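Local coordinates for protein myosin-I heavy chain (Dictyostelium discoideum, PDB 5EJY) that moves along actin filaments as an ATP-driven motor in early phagocytosis and adhesion, and is represented here by the first MyTH4-FERM module of its tail, at residues Ile123-Trp126 / Glu127-Phe131; Ala430-Asn434 / Gly435-Tyr439. All coordinates share one frame; numbering follows the deposited sequence.

Contact 1 (Ile123-Trp126 / Glu127-Phe131)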
loop_
_atom_site.group_PDB
_atom_site.type_symbol
_atom_site.label_atom_id
_atom_site.label_comp_id
_atom_site.label_asym_id
_atom_site.label_seq_id
_atom_site.Cartn_x
_atom_site.Cartn_y
_atom_site.Cartn_z
ATOM N N ILE A 123 24.072 -11.571 -17.122
ATOM C CA ILE A 123 23.348 -10.384 -16.684
ATOM C C ILE A 123 21.837 -10.632 -16.594
ATOM O O ILE A 123 21.191 -10.223 -15.629
ATOM C CB ILE A 123 23.633 -9.199 -17.618
ATOM C CG1 ILE A 123 25.066 -8.702 -17.397
ATOM C CG2 ILE A 123 22.647 -8.070 -17.387
ATOM C CD1 ILE A 123 25.431 -7.497 -18.243
ATOM N N ARG A 124 21.280 -11.293 -17.604
ATOM C CA ARG A 124 19.866 -11.668 -17.590
ATOM C C ARG A 124 19.510 -12.601 -16.436
ATOM O O ARG A 124 18.451 -12.448 -15.810
ATOM C CB ARG A 124 19.471 -12.319 -18.916
ATOM C CG ARG A 124 19.330 -11.327 -20.052
ATOM C CD ARG A 124 18.179 -10.377 -19.779
ATOM N NE ARG A 124 18.096 -9.316 -20.773
ATOM C CZ ARG A 124 17.712 -9.509 -22.031
ATOM N NH1 ARG A 124 17.385 -10.727 -22.442
ATOM N NH2 ARG A 124 17.662 -8.487 -22.879
ATOM N N VAL A 125 20.367 -13.582 -16.165
ATOM C CA VAL A 125 20.091 -14.507 -15.071
ATOM C C VAL A 125 20.109 -13.753 -13.747
ATOM O O VAL A 125 19.287 -14.011 -12.881
ATOM C CB VAL A 125 21.090 -15.686 -14.977
ATOM C CG1 VAL A 125 20.682 -16.619 -13.828
ATOM C CG2 VAL A 125 21.139 -16.456 -16.276
ATOM N N TRP A 126 21.037 -12.811 -13.595
ATOM C CA TRP A 126 21.118 -12.060 -12.342
ATOM C C TRP A 126 19.936 -11.089 -12.149
ATOM O O TRP A 126 19.516 -10.832 -11.016
ATOM C CB TRP A 126 22.487 -11.382 -12.178
ATOM C CG TRP A 126 23.497 -12.342 -11.614
ATOM C CD1 TRP A 126 24.430 -13.075 -12.310
ATOM C CD2 TRP A 126 23.634 -12.720 -10.242
ATOM N NE1 TRP A 126 25.147 -13.865 -11.445
ATOM C CE2 TRP A 126 24.680 -13.667 -10.170
ATOM C CE3 TRP A 126 22.979 -12.343 -9.064
ATOM C CZ2 TRP A 126 25.088 -14.237 -8.964
ATOM C CZ3 TRP A 126 23.377 -12.910 -7.872
ATOM C CH2 TRP A 126 24.428 -13.846 -7.825
ATOM N N GLU A 127 19.388 -10.588 -13.250
ATOM C CA GLU A 127 18.115 -9.866 -13.205
ATOM C C GLU A 127 16.984 -10.765 -12.687
ATOM O O GLU A 127 16.174 -10.330 -11.868
ATOM C CB GLU A 127 17.748 -9.316 -14.579
ATOM C CG GLU A 127 18.636 -8.138 -15.036
ATOM C CD GLU A 127 18.435 -7.777 -16.498
ATOM O OE1 GLU A 127 17.656 -8.472 -17.180
ATOM O OE2 GLU A 127 19.068 -6.805 -16.972
ATOM N N LEU A 128 16.924 -12.000 -13.191
ATOM C CA LEU A 128 15.971 -12.997 -12.705
ATOM C C LEU A 128 16.154 -13.294 -11.231
ATOM O O LEU A 128 15.181 -13.414 -10.490
ATOM C CB LEU A 128 16.099 -14.303 -13.487
ATOM C CG LEU A 128 15.650 -14.260 -14.946
ATOM C CD1 LEU A 128 15.920 -15.601 -15.641
ATOM C CD2 LEU A 128 14.162 -13.894 -15.026
ATOM N N ILE A 129 17.407 -13.448 -10.810
ATOM C CA ILE A 129 17.704 -13.672 -9.404
ATOM C C ILE A 129 17.132 -12.524 -8.567
ATOM O O ILE A 129 16.504 -12.737 -7.527
ATOM C CB ILE A 129 19.239 -13.837 -9.191
ATOM C CG1 ILE A 129 19.670 -15.262 -9.564
ATOM C CG2 ILE A 129 19.627 -13.573 -7.756
ATOM C CD1 ILE A 129 21.230 -15.425 -9.730
ATOM N N HIS A 130 17.337 -11.304 -9.042
ATOM C CA HIS A 130 16.893 -10.117 -8.330
ATOM C C HIS A 130 15.351 -10.025 -8.306
ATOM O O HIS A 130 14.769 -9.698 -7.269
ATOM C CB HIS A 130 17.532 -8.877 -8.972
ATOM C CG HIS A 130 17.363 -7.619 -8.176
ATOM N ND1 HIS A 130 17.717 -6.381 -8.666
ATOM C CD2 HIS A 130 16.864 -7.405 -6.934
ATOM C CE1 HIS A 130 17.443 -5.458 -7.761
ATOM N NE2 HIS A 130 16.923 -6.051 -6.703
ATOM N N PHE A 131 14.696 -10.337 -9.428
ATOM C CA PHE A 131 13.221 -10.368 -9.462
ATOM C C PHE A 131 12.721 -11.361 -8.421
ATOM O O PHE A 131 11.738 -11.111 -7.727
ATOM C CB PHE A 131 12.682 -10.848 -10.816
ATOM C CG PHE A 131 13.056 -9.975 -11.991
ATOM C CD1 PHE A 131 13.152 -8.599 -11.861
ATOM C CD2 PHE A 131 13.280 -10.546 -13.237
ATOM C CE1 PHE A 131 13.483 -7.804 -12.946
ATOM C CE2 PHE A 131 13.628 -9.757 -14.334
ATOM C CZ PHE A 131 13.735 -8.385 -14.187
HETATM O O HOH W 1 19.649 -7.319 -19.540
#
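With CG beside its own backbone N (chi1 -71°) and the chain extended beyond it, E127 runs back along the helix toward R124, whose side chain bends at chi2 (-65°) so that the two lie side by side and point the same way. R124 CD comes to 3.3 Å from E127 OE1, and the salt bridge from R124 NE to E127 OE1 is long, 3.7 Å. E127 OE1 lies oblique to the guanidinium, the two planes being turned against each other. A water completes the link, accepting from R124 NE at 2.8 Å and donating to E127 OE2 at 2.7 Å. Both ends have further partners on the neighbouring helices and loops: R124 NH1 binds the carbonyl oxygens of Y69 and S72, the Y69 ring makes a cation-pi contact with R124 and its hydroxyl bonds E127 OE1, and K196 forms a salt bridge with E127 OE2. This charged side of helix 119-133, in the helical MyTH4 domain, is an i to i+3 pair whose outside partners tie it to helix 53-70, to the loop after that helix and to helix 189-196. Another flank carries the apolar counterpart, again three residues apart. There W126 and I129 lie alongside each other, and I129 CD1 sits over one face of the indole, 3.6 Å from the centroid of the six-membered ring and 12° off its normal, a CH-pi contact. The second branch, I129 CG2, comes to 3.8 Å from W126 CE3. V125 CG1 touches the same I129 CD1 from 4.3 Å, one turn back. Underneath, the i to i+4 backbone bonds continue from E127 N to I123 O, at 3.0 Å, through to H130 N and W126 O.

Contact 2 (Ala430-Asn434 / Gly435-Tyr439); sequences ALNVN and GINIY
A tight beta hairpin joins strands 426-432 and 435-440 in the four-stranded antiparallel sheet of what is, by topology, the PH-like F3 lobe of the FERM domain, and its two-residue type I turn runs from N432 to G435. At the mouth of the turn N432 and G435 form a hydrogen-bonded pair: N432 N gives to G435 O and G435 N gives back to N432 O, both at 3.2 Å. The N432 side chain stands with CG between its backbone N and carbonyl carbon (chi1 56°), which folds OD1 back over the turn to accept from N434 N at 2.8 Å, an Asx turn. G435 takes a positive phi of 141° with an extended psi, a region open to glycine. Further down the ladder A430 and N437 make the next hydrogen-bonded pair, with A430 N to N437 O nearly straight at 2.8 Å. A430 O takes two donors, N437 N at 3.0 Å and the side-chain ND2 of N437 at 2.9 Å, arriving from opposite faces of the carbonyl plane. The same ND2 makes a weak bond to N432 OD1, the two amides being turned 65° from each other. On the other face of the sheet, at the non-hydrogen-bonded pair, L431 and I436 lie side by side with L431 CD2 4.0 Å from I436 CG1; L490, I491 and Y494 of helix 484-499 also touch L431. The side-chain amides of N432 and N437 thus add bonds to the main-chain ones, linking the strand ladder to the turn; with N437 OD1 weakly bonded to S449 and ND2 held by A430 O, rotation of the buried N437 amide is probably limited.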
loop_
_atom_site.group_PDB
_atom_site.type_symbol
_atom_site.label_atom_id
_atom_site.label_comp_id
_atom_site.label_asym_id
_atom_site.label_seq_id
_atom_site.Cartn_x
_atom_site.Cartn_y
_atom_site.Cartn_z
ATOM N N ALA A 430 -18.294 6.986 14.175
ATOM C CA ALA A 430 -17.272 7.996 14.395
ATOM C C ALA A 430 -16.446 7.553 15.592
ATOM O O ALA A 430 -16.932 7.575 16.727
ATOM C CB ALA A 430 -17.925 9.353 14.648
ATOM N N LEU A 431 -15.214 7.106 15.345
ATOM C CA LEU A 431 -14.386 6.566 16.423
ATOM C C LEU A 431 -13.339 7.574 16.912
ATOM O O LEU A 431 -12.648 8.223 16.118
ATOM C CB LEU A 431 -13.708 5.246 16.019
ATOM C CG LEU A 431 -14.603 4.033 15.725
ATOM C CD1 LEU A 431 -15.249 4.189 14.362
ATOM C CD2 LEU A 431 -13.812 2.738 15.797
ATOM N N ASN A 432 -13.245 7.716 18.229
ATOM C CA ASN A 432 -12.230 8.571 18.835
ATOM C C ASN A 432 -11.827 7.956 20.166
ATOM O O ASN A 432 -12.239 6.831 20.474
ATOM C CB ASN A 432 -12.739 10.010 18.983
ATOM C CG ASN A 432 -14.029 10.098 19.785
ATOM O OD1 ASN A 432 -14.290 9.263 20.640
ATOM N ND2 ASN A 432 -14.835 11.111 19.506
ATOM N N VAL A 433 -11.024 8.659 20.958
ATOM C CA VAL A 433 -10.569 8.087 22.226
ATOM C C VAL A 433 -11.718 7.885 23.219
ATOM O O VAL A 433 -11.582 7.132 24.178
ATOM C CB VAL A 433 -9.464 8.944 22.891
ATOM C CG1 VAL A 433 -8.202 8.962 22.012
ATOM C CG2 VAL A 433 -9.983 10.359 23.170
ATOM N N ASN A 434 -12.850 8.536 22.973
ATOM C CA ASN A 434 -14.008 8.434 23.869
ATOM C C ASN A 434 -14.932 7.258 23.601
ATOM O O ASN A 434 -15.834 6.991 24.398
ATOM C CB ASN A 434 -14.832 9.715 23.814
ATOM C CG ASN A 434 -14.069 10.899 24.328
ATOM O OD1 ASN A 434 -13.261 10.765 25.244
ATOM N ND2 ASN A 434 -14.299 12.063 23.734
ATOM N N GLY A 435 -14.727 6.566 22.483
ATOM C CA GLY A 435 -15.581 5.442 22.143
ATOM C C GLY A 435 -15.947 5.298 20.679
ATOM O O GLY A 435 -15.498 6.065 19.817
ATOM N N ILE A 436 -16.749 4.275 20.403
ATOM C CA ILE A 436 -17.286 4.035 19.076
ATOM C C ILE A 436 -18.655 4.673 18.981
ATOM O O ILE A 436 -19.639 4.153 19.508
ATOM C CB ILE A 436 -17.405 2.531 18.793
ATOM C CG1 ILE A 436 -16.043 1.855 18.992
ATOM C CG2 ILE A 436 -17.930 2.307 17.378
ATOM C CD1 ILE A 436 -16.101 0.348 19.046
ATOM N N ASN A 437 -18.721 5.801 18.295
ATOM C CA ASN A 437 -19.932 6.600 18.277
ATOM C C ASN A 437 -20.819 6.370 17.061
ATOM O O ASN A 437 -20.382 6.460 15.915
ATOM C CB ASN A 437 -19.569 8.077 18.429
ATOM C CG ASN A 437 -18.678 8.319 19.631
ATOM O OD1 ASN A 437 -19.113 8.152 20.768
ATOM N ND2 ASN A 437 -17.417 8.684 19.388
ATOM N N ILE A 438 -22.077 6.053 17.324
ATOM C CA ILE A 438 -23.047 5.902 16.261
ATOM C C ILE A 438 -23.650 7.264 15.992
ATOM O O ILE A 438 -24.235 7.890 16.887
ATOM C CB ILE A 438 -24.164 4.893 16.650
ATOM C CG1 ILE A 438 -23.547 3.517 16.943
ATOM C CG2 ILE A 438 -25.188 4.796 15.536
ATOM C CD1 ILE A 438 -24.497 2.512 17.636
ATOM N N TYR A 439 -23.528 7.707 14.747
ATOM C CA TYR A 439 -23.897 9.050 14.362
ATOM C C TYR A 439 -24.863 8.993 13.198
ATOM O O TYR A 439 -24.708 8.179 12.286
ATOM C CB TYR A 439 -22.637 9.814 13.964
ATOM C CG TYR A 439 -22.851 11.203 13.423
ATOM C CD1 TYR A 439 -22.973 12.288 14.280
ATOM C CD2 TYR A 439 -22.887 11.439 12.057
ATOM C CE1 TYR A 439 -23.143 13.565 13.795
ATOM C CE2 TYR A 439 -23.051 12.712 11.560
ATOM C CZ TYR A 439 -23.180 13.774 12.434
ATOM O OH TYR A 439 -23.351 15.052 11.950
#

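How the contacts relate
Both contacts are local and largely buried, yet they illustrate two ways in which neighbouring residues can stabilise a fold. Contact 1 lies in a helix of the MyTH4 domain and contact 2 in a hairpin of the FERM region; their centres are about 51 Å apart, on opposite sides of the chain's centre, and they share no element. In contact 1 the main chain supplies only the regular helical bonds, while charge, water and an aromatic face differentiate the flanks. In contact 2 no charged side chain takes part: neutral amides supplement the main-chain ladder, and the hairpin reaches an exposed turn at N434, whereas helix 119-133 packs against helices 53-70, 161-180 and 189-196.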